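Local structure of putative mandelate racemase (Salmonella typhimurium, 2O56) at residues S135-Q138 with F139-D143; G191-D195 with K196-L200; R236-E239 with E240-I243; H347-R351 with Y352-E356. The protein is of unproven function but binds magnesium and probably acts as a hydro-lyase (dehydratase) of the enolase superfamily. One frame throughout, in Å; residues are numbered along the deposited sequence. Where two conformers were deposited one is given.

Interaction 1: residues S135-Q138 with F139-D143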
# COMPACT_ATOMS: atom_id res chain seq x y z
N SER A 135 40.48 -4.23 -3.74
CA SER A 135 39.53 -3.10 -3.57
C SER A 135 40.19 -1.79 -3.99
O SER A 135 41.38 -1.58 -3.76
CB SER A 135 39.10 -2.99 -2.10
OG SER A 135 37.99 -2.11 -1.96
N GLN A 136 39.39 -0.91 -4.61
CA GLN A 136 39.78 0.46 -4.97
C GLN A 136 40.95 0.63 -5.96
O GLN A 136 41.92 1.34 -5.69
CB GLN A 136 39.93 1.38 -3.74
CG GLN A 136 38.86 1.21 -2.63
CD GLN A 136 37.45 1.69 -3.01
OE1 GLN A 136 37.17 2.07 -4.15
NE2 GLN A 136 36.54 1.66 -2.03
N LEU A 137 40.82 -0.02 -7.11
CA LEU A 137 41.83 -0.03 -8.16
C LEU A 137 42.15 1.32 -8.80
O LEU A 137 43.16 1.44 -9.49
CB LEU A 137 41.42 -1.00 -9.28
CG LEU A 137 42.07 -2.38 -9.34
CD1 LEU A 137 42.20 -3.06 -7.99
CD2 LEU A 137 41.26 -3.22 -10.28
N GLN A 138 41.30 2.32 -8.58
CA GLN A 138 41.58 3.69 -9.01
C GLN A 138 42.85 4.24 -8.38
O GLN A 138 43.42 5.22 -8.86
CB GLN A 138 40.39 4.63 -8.75
CG GLN A 138 40.06 4.84 -7.25
CD GLN A 138 39.11 3.79 -6.70
OE1 GLN A 138 38.92 2.74 -7.29
NE2 GLN A 138 38.48 4.11 -5.57
N PHE A 139 43.31 3.59 -7.31
CA PHE A 139 44.52 4.02 -6.64
C PHE A 139 45.68 3.09 -6.94
O PHE A 139 46.75 3.19 -6.32
CB PHE A 139 44.29 4.12 -5.14
CG PHE A 139 43.19 5.08 -4.76
CD1 PHE A 139 43.15 6.37 -5.29
CD2 PHE A 139 42.19 4.69 -3.88
CE1 PHE A 139 42.15 7.25 -4.94
CE2 PHE A 139 41.17 5.57 -3.52
CZ PHE A 139 41.16 6.85 -4.04
N GLY A 140 45.48 2.18 -7.89
CA GLY A 140 46.53 1.28 -8.33
C GLY A 140 46.56 -0.05 -7.61
O GLY A 140 45.84 -0.27 -6.63
N TRP A 141 47.43 -0.93 -8.09
CA TRP A 141 47.66 -2.23 -7.48
C TRP A 141 49.04 -2.72 -7.91
O TRP A 141 49.51 -2.37 -9.01
CB TRP A 141 46.60 -3.24 -7.92
CG TRP A 141 46.49 -4.39 -6.96
CD1 TRP A 141 47.11 -5.60 -7.04
CD2 TRP A 141 45.74 -4.41 -5.74
NE1 TRP A 141 46.78 -6.39 -5.96
CE2 TRP A 141 45.94 -5.67 -5.15
CE3 TRP A 141 44.90 -3.48 -5.11
CZ2 TRP A 141 45.34 -6.03 -3.94
CZ3 TRP A 141 44.30 -3.84 -3.92
CH2 TRP A 141 44.53 -5.10 -3.34
N GLY A 142 49.67 -3.55 -7.07
CA GLY A 142 51.07 -3.97 -7.25
C GLY A 142 52.00 -3.16 -6.37
O GLY A 142 51.61 -2.11 -5.85
N ASP A 143 53.24 -3.62 -6.19
CA ASP A 143 54.23 -2.81 -5.47
C ASP A 143 54.76 -1.65 -6.31
O ASP A 143 54.80 -1.71 -7.54
CB ASP A 143 55.36 -3.67 -4.89
CG ASP A 143 56.06 -4.50 -5.93
OD1 ASP A 143 55.63 -5.65 -6.16
OD2 ASP A 143 57.04 -4.01 -6.52
O HOH W 1 44.57 0.50 -4.61
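Q138 folds back against the ring of F139, the residue that follows it: CG covers the phenyl ring while the amide beyond it bonds to Q136. CB lies 3.4 Å from F139 N. With chi1 at 65°, CG sits between the backbone N and the carbonyl carbon, which brings it over the phenyl face in a CH-pi contact, 3.7 Å from the centroid and almost exactly on the ring normal. A bend at chi2 sets the amide plane at 47° to the ring, close enough for NE2 to pass F139 CE2 at 3.7 Å. NE2 donates to Q136 OE1 at 2.8 Å. The amide oxygen of Q138 accepts from the backbone N of D174. In the backbone, the 3-10 turn closes through F139 N to Q136 O (3.1 Å) and G140 N to L137 O (2.9 Å). Farther along, L137 CD1 packs on W141 CE3 at 4.0 Å, and the indole, tied by NE1 to E166, turns its edge to S135 O. The segment leaves strand 130-135 at the mouth of the enolase-superfamily barrel, and Q136 NE2 donates to the magnesium ligand E221. With both ends of its amide bonded, Q136 is probably held in one rotation. Q136 is thus the second-shell residue that positions E221, and Q138 in turn holds Q136 from one shell farther out.

Interaction 2: residues G191-D195 with K196-L200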
# COMPACT_ATOMS: atom_id res chain seq x y z
N GLY A 191 22.60 15.02 -9.63
CA GLY A 191 21.66 15.49 -10.65
C GLY A 191 21.92 14.82 -11.98
O GLY A 191 22.79 13.95 -12.08
N PRO A 192 21.18 15.23 -13.03
CA PRO A 192 21.49 14.68 -14.36
C PRO A 192 22.83 15.24 -14.84
O PRO A 192 23.13 16.40 -14.58
CB PRO A 192 20.33 15.15 -15.24
CG PRO A 192 19.61 16.20 -14.47
CD PRO A 192 20.09 16.21 -13.05
N LEU A 193 23.65 14.42 -15.48
CA LEU A 193 25.03 14.81 -15.75
C LEU A 193 25.30 14.80 -17.25
O LEU A 193 24.73 13.98 -17.98
CB LEU A 193 26.01 13.90 -15.02
CG LEU A 193 26.05 13.82 -13.49
CD1 LEU A 193 27.03 12.73 -13.08
CD2 LEU A 193 26.43 15.17 -12.86
N THR A 194 26.16 15.71 -17.73
CA THR A 194 26.57 15.71 -19.14
C THR A 194 27.31 14.40 -19.44
O THR A 194 28.03 13.88 -18.60
CB THR A 194 27.51 16.91 -19.50
OG1 THR A 194 26.97 18.13 -18.98
CG2 THR A 194 27.65 17.06 -21.02
N ASP A 195 27.13 13.90 -20.66
CA ASP A 195 27.66 12.59 -21.01
C ASP A 195 29.14 12.39 -20.70
O ASP A 195 29.53 11.33 -20.23
CB ASP A 195 27.37 12.26 -22.47
CG ASP A 195 27.79 10.87 -22.83
OD1 ASP A 195 27.16 9.91 -22.34
OD2 ASP A 195 28.77 10.74 -23.58
N LYS A 196 29.95 13.42 -20.93
CA LYS A 196 31.40 13.29 -20.81
C LYS A 196 31.86 12.91 -19.41
O LYS A 196 32.81 12.15 -19.24
CB LYS A 196 32.10 14.57 -21.25
CG LYS A 196 31.54 15.85 -20.65
CD LYS A 196 32.34 17.06 -21.08
CE LYS A 196 31.48 18.30 -21.01
NZ LYS A 196 32.34 19.52 -21.05
N ILE A 197 31.17 13.43 -18.40
CA ILE A 197 31.50 13.12 -17.01
C ILE A 197 31.44 11.62 -16.76
O ILE A 197 32.36 11.05 -16.16
CB ILE A 197 30.58 13.91 -16.05
CG1 ILE A 197 30.71 15.41 -16.33
CG2 ILE A 197 30.94 13.60 -14.61
CD1 ILE A 197 29.78 16.29 -15.52
N LEU A 198 30.39 10.97 -17.26
CA LEU A 198 30.16 9.55 -16.97
C LEU A 198 30.78 8.63 -18.03
O LEU A 198 31.04 7.47 -17.75
CB LEU A 198 28.65 9.27 -16.84
CG LEU A 198 28.00 9.85 -15.58
CD1 LEU A 198 26.51 9.60 -15.62
CD2 LEU A 198 28.62 9.25 -14.31
N ARG A 199 31.01 9.17 -19.22
CA ARG A 199 31.59 8.41 -20.34
C ARG A 199 33.02 7.95 -20.01
O ARG A 199 33.40 6.81 -20.33
CB ARG A 199 31.59 9.29 -21.60
CG ARG A 199 32.32 8.73 -22.82
CD ARG A 199 31.54 7.65 -23.53
NE ARG A 199 30.11 7.90 -23.57
CZ ARG A 199 29.19 6.93 -23.57
NH1 ARG A 199 29.56 5.66 -23.53
NH2 ARG A 199 27.90 7.24 -23.59
N LEU A 200 33.77 8.83 -19.35
CA LEU A 200 35.07 8.52 -18.80
C LEU A 200 35.05 7.31 -17.86
O LEU A 200 35.79 6.35 -18.05
CB LEU A 200 35.63 9.74 -18.07
CG LEU A 200 37.05 9.64 -17.49
CD1 LEU A 200 38.08 9.25 -18.57
CD2 LEU A 200 37.43 10.96 -16.83
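D195 and R199 form an i to i+4 salt bridge at the start of helix 195-212, which follows strand 170-173 in the barrel domain of the enolase fold. The ionic pairing is bidentate and side-on: NE reaches OD2 at 3.1 Å, nearly straight at 170° and within the guanidinium plane, whereas the bond from NH2 to OD1 is more bent and tilted from that plane. Both oxygens offer syn lone pairs, although the two flat groups are twisted 39° apart. With CG of D195 anti to N (chi1 -175°), the carboxylate lies on the side from which R199 approaches, and R199 bends at chi2 and chi3 to present the NE side of its guanidinium. Backbone hydrogen bonds wind the first turn alongside. R199 N donates to D195 O at 2.8 Å, so the same two residues are joined through main chain and side chain, while I197 N donates to T194 O at 3.2 Å. Apolar packing joins the preceding loop to the helix, where CD1 of L193 meets CG of L198 at 3.9 Å, the two side chains crossing at about a right angle; both also reach helix 228-238. T194 and K196 run side by side at the interface with the second subunit. There T194 OG1 is hydrogen-bonded to D217 OD2 of that subunit, and its methyl CG2 rests 4.0 Å from CE of K196.

Interaction 3: residues R236-E239 with E240-I243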
# COMPACT_ATOMS: atom_id res chain seq x y z
N ARG A 236 22.93 2.32 -15.62
CA ARG A 236 22.36 1.92 -16.91
C ARG A 236 23.43 1.82 -18.00
O ARG A 236 23.33 0.99 -18.89
CB ARG A 236 21.29 2.93 -17.36
CG ARG A 236 19.93 2.74 -16.70
CD ARG A 236 18.88 3.61 -17.37
NE ARG A 236 17.57 3.47 -16.75
CZ ARG A 236 16.71 4.47 -16.57
NH1 ARG A 236 17.00 5.71 -16.96
NH2 ARG A 236 15.54 4.22 -15.98
N MET A 237 24.43 2.69 -17.92
CA MET A 237 25.58 2.68 -18.85
C MET A 237 26.43 1.42 -18.68
O MET A 237 26.89 0.84 -19.67
CB MET A 237 26.46 3.91 -18.61
CG MET A 237 25.85 5.23 -19.05
SD MET A 237 27.01 6.62 -18.91
CE MET A 237 28.23 6.08 -20.08
N ILE A 238 26.62 0.99 -17.43
CA ILE A 238 27.53 -0.12 -17.12
C ILE A 238 26.86 -1.49 -16.99
O ILE A 238 27.54 -2.52 -16.90
CB ILE A 238 28.44 0.19 -15.88
CG1 ILE A 238 27.61 0.36 -14.59
CG2 ILE A 238 29.29 1.42 -16.14
CD1 ILE A 238 28.44 0.28 -13.34
N GLU A 239 25.52 -1.51 -17.04
CA GLU A 239 24.75 -2.77 -17.05
C GLU A 239 25.32 -3.89 -17.94
O GLU A 239 25.40 -5.04 -17.52
CB GLU A 239 23.31 -2.52 -17.48
CG GLU A 239 22.38 -2.30 -16.35
CD GLU A 239 21.04 -1.79 -16.80
OE1 GLU A 239 20.73 -1.86 -18.02
OE2 GLU A 239 20.28 -1.31 -15.94
N GLU A 240 25.69 -3.54 -19.17
CA GLU A 240 26.14 -4.52 -20.15
C GLU A 240 27.54 -5.08 -19.85
O GLU A 240 27.96 -6.06 -20.46
CB GLU A 240 26.16 -3.87 -21.55
CG GLU A 240 27.36 -2.92 -21.73
CD GLU A 240 27.17 -1.86 -22.80
OE1 GLU A 240 26.01 -1.47 -23.07
OE2 GLU A 240 28.19 -1.42 -23.36
N LEU A 241 28.26 -4.46 -18.92
CA LEU A 241 29.61 -4.92 -18.59
C LEU A 241 29.65 -6.12 -17.63
O LEU A 241 30.73 -6.64 -17.33
CB LEU A 241 30.47 -3.75 -18.07
CG LEU A 241 30.60 -2.52 -18.98
CD1 LEU A 241 31.45 -1.46 -18.32
CD2 LEU A 241 31.18 -2.89 -20.33
N GLY A 242 28.49 -6.58 -17.17
CA GLY A 242 28.41 -7.75 -16.29
C GLY A 242 28.92 -7.43 -14.90
O GLY A 242 29.83 -8.09 -14.39
N ILE A 243 28.34 -6.40 -14.27
CA ILE A 243 28.77 -5.91 -12.94
C ILE A 243 28.27 -6.81 -11.78
O ILE A 243 27.08 -7.16 -11.72
CB ILE A 243 28.34 -4.41 -12.79
CG1 ILE A 243 28.94 -3.59 -13.93
CG2 ILE A 243 28.76 -3.80 -11.43
CD1 ILE A 243 30.50 -3.52 -13.87
O HOH W 2 24.09 -1.00 -20.68
O HOH W 3 25.85 -5.70 -15.11
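I238 meets L241 and I243 where helix 228-238 gives way to the loop leading into strand 246-247, an alpha-to-beta connection of the barrel domain. The side chains of the first shell meet through apolar atoms. CD1 of I238 touches CG1 of I243 at 3.9 Å, and CG2 of I238 lies 4.2 Å from CD1 of L241. A chi1 of 64° places CG1 of I238 in the gap flanked by its own N and C, and a nearly extended chi2 carries CD1 on to I243. Main-chain bonds hold the turn behind this cluster: L241 N donates to I238 O at 2.9 Å, and a weak bond runs from G242 N to E239 O (3.5 Å). G242, at positive phi, then redirects the chain so that I243 comes back against I238. Farther out, A220 of strand 217-221 packs on both isoleucines, E239 OE2 accepts from N266 N, and E240 OE2 is hydrogen-bonded to Y202 OH of helix 195-212. Water completes the turn. One molecule links R236 O to E240 OE1, four residues on; another makes a short contact with E239 O and accepts from I243 N at 2.7 Å.

Interaction 4: residues H347-R351 with Y352-E356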
# COMPACT_ATOMS: atom_id res chain seq x y z
N HIS A 347 35.14 -11.09 0.51
CA HIS A 347 35.86 -10.23 1.45
C HIS A 347 36.55 -9.08 0.70
O HIS A 347 36.98 -9.24 -0.46
CB HIS A 347 36.88 -11.08 2.24
CG HIS A 347 37.69 -10.31 3.25
ND1 HIS A 347 37.39 -10.30 4.60
CD2 HIS A 347 38.82 -9.58 3.11
CE1 HIS A 347 38.28 -9.56 5.24
NE2 HIS A 347 39.15 -9.10 4.36
N GLU A 348 36.66 -7.92 1.35
CA GLU A 348 37.28 -6.73 0.76
C GLU A 348 38.73 -6.57 1.17
O GLU A 348 39.03 -6.43 2.35
CB GLU A 348 36.51 -5.46 1.16
CG GLU A 348 37.14 -4.16 0.67
CD GLU A 348 36.27 -2.92 0.91
OE1 GLU A 348 35.48 -2.94 1.87
OE2 GLU A 348 36.40 -1.93 0.15
N LEU A 349 39.63 -6.52 0.20
CA LEU A 349 41.05 -6.28 0.50
C LEU A 349 41.59 -4.98 -0.10
O LEU A 349 41.66 -4.84 -1.32
CB LEU A 349 41.92 -7.45 0.05
CG LEU A 349 43.43 -7.26 0.22
CD1 LEU A 349 43.86 -7.59 1.62
CD2 LEU A 349 44.17 -8.09 -0.78
N HIS A 350 41.99 -4.05 0.76
CA HIS A 350 42.70 -2.88 0.30
C HIS A 350 44.19 -3.17 0.23
O HIS A 350 44.71 -3.97 1.01
CB HIS A 350 42.51 -1.72 1.25
CG HIS A 350 41.09 -1.26 1.38
ND1 HIS A 350 40.58 -0.22 0.64
CD2 HIS A 350 40.09 -1.70 2.17
CE1 HIS A 350 39.31 -0.04 0.97
NE2 HIS A 350 38.99 -0.92 1.90
N ARG A 351 44.86 -2.48 -0.69
CA ARG A 351 46.30 -2.63 -0.88
C ARG A 351 47.10 -2.26 0.38
O ARG A 351 48.04 -2.97 0.75
CB ARG A 351 46.75 -1.78 -2.06
CG ARG A 351 48.06 -2.22 -2.67
CD ARG A 351 48.98 -1.02 -2.86
NE ARG A 351 48.44 -0.04 -3.79
CZ ARG A 351 48.07 1.18 -3.45
NH1 ARG A 351 47.58 2.00 -4.37
NH2 ARG A 351 48.18 1.60 -2.19
N TYR A 352 46.71 -1.17 1.04
CA TYR A 352 47.45 -0.65 2.20
C TYR A 352 47.49 -1.66 3.35
O TYR A 352 48.40 -1.62 4.17
CB TYR A 352 46.83 0.67 2.70
CG TYR A 352 45.62 0.44 3.57
CD1 TYR A 352 45.75 0.13 4.93
CD2 TYR A 352 44.34 0.49 3.03
CE1 TYR A 352 44.65 -0.12 5.72
CE2 TYR A 352 43.22 0.26 3.82
CZ TYR A 352 43.39 -0.05 5.16
OH TYR A 352 42.28 -0.30 5.94
N ALA A 353 46.50 -2.55 3.40
CA ALA A 353 46.35 -3.52 4.47
C ALA A 353 47.47 -4.58 4.46
O ALA A 353 47.76 -5.21 5.48
CB ALA A 353 45.00 -4.20 4.37
N LEU A 354 48.08 -4.76 3.30
CA LEU A 354 49.20 -5.69 3.11
C LEU A 354 50.54 -5.06 3.50
O LEU A 354 51.53 -5.76 3.67
CB LEU A 354 49.26 -6.12 1.64
CG LEU A 354 48.06 -6.82 1.01
CD1 LEU A 354 48.21 -6.85 -0.52
CD2 LEU A 354 47.93 -8.22 1.57
N LEU A 355 50.56 -3.73 3.61
CA LEU A 355 51.80 -2.98 3.67
C LEU A 355 52.32 -2.84 5.09
O LEU A 355 51.54 -2.87 6.04
CB LEU A 355 51.61 -1.60 3.05
CG LEU A 355 51.19 -1.57 1.58
CD1 LEU A 355 51.06 -0.13 1.10
CD2 LEU A 355 52.20 -2.32 0.71
N GLU A 356 53.62 -2.60 5.21
CA GLU A 356 54.31 -2.46 6.48
C GLU A 356 53.74 -1.54 7.50
O GLU A 356 53.56 -1.92 8.59
CB GLU A 356 55.76 -2.11 6.25
CG GLU A 356 56.57 -3.29 5.90
CD GLU A 356 56.88 -4.10 7.09
OE1 GLU A 356 57.34 -3.46 8.06
OE2 GLU A 356 56.67 -5.33 7.08
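H350 and Y352 run alongside one another, their rings meeting obliquely with planes 39° apart. Contact is made mainly by CE2 of Y352, which comes within 3.3 Å of CB and 3.6 Å of CG of H350. The tyrosine owes this position to a chi1 of 81°, which swings its ring back toward H350; its hydroxyl is hydrogen-bonded to G326 O, and the ring of W25 meets it edge-to-face. A353 CB lies above one face of the tyrosine ring, displaced from its centre. After strand 347-350, which runs parallel to 130-135, the chain of the barrel domain passes through residues 352-354, which have helical backbone angles but not the regular bonding, before helix 356-359, whose N-cap position is L355. Here L354 N donates to R351 O at 3.1 Å, and the bond from A353 N to H350 O is weak. Leucines flank these bonds. L349, with CG anti to its own N (chi1 175°), extends CD1 to within 4.1 Å of CD2 of L354. CG of L355 approaches R351 O at 3.5 Å.

Overall arrangement
The four contacts fall into two neighbouring pairs. Interactions 1 and 4, centres about 10 Å apart, join where strands 130-135 and 347-350 run parallel: S135 OG is hydrogen-bonded to E348 OE2 at 2.6 Å, and S135 N to L349 O at 2.8 Å. Interactions 2 and 3, about 15 Å apart between centres, meet where M237 SD packs 3.7 Å from L198 CB, so two adjacent barrel helices touch. The first pair comes closest to the magnesium ion held by E221, E247 and E273: the side chain of Q136 is about 4 Å from the ion and that of H350 about 7 Å. The side chain of I243 is about 8 Å from that of E247 but about 13 Å from the magnesium ion. Interaction 2 faces the second subunit.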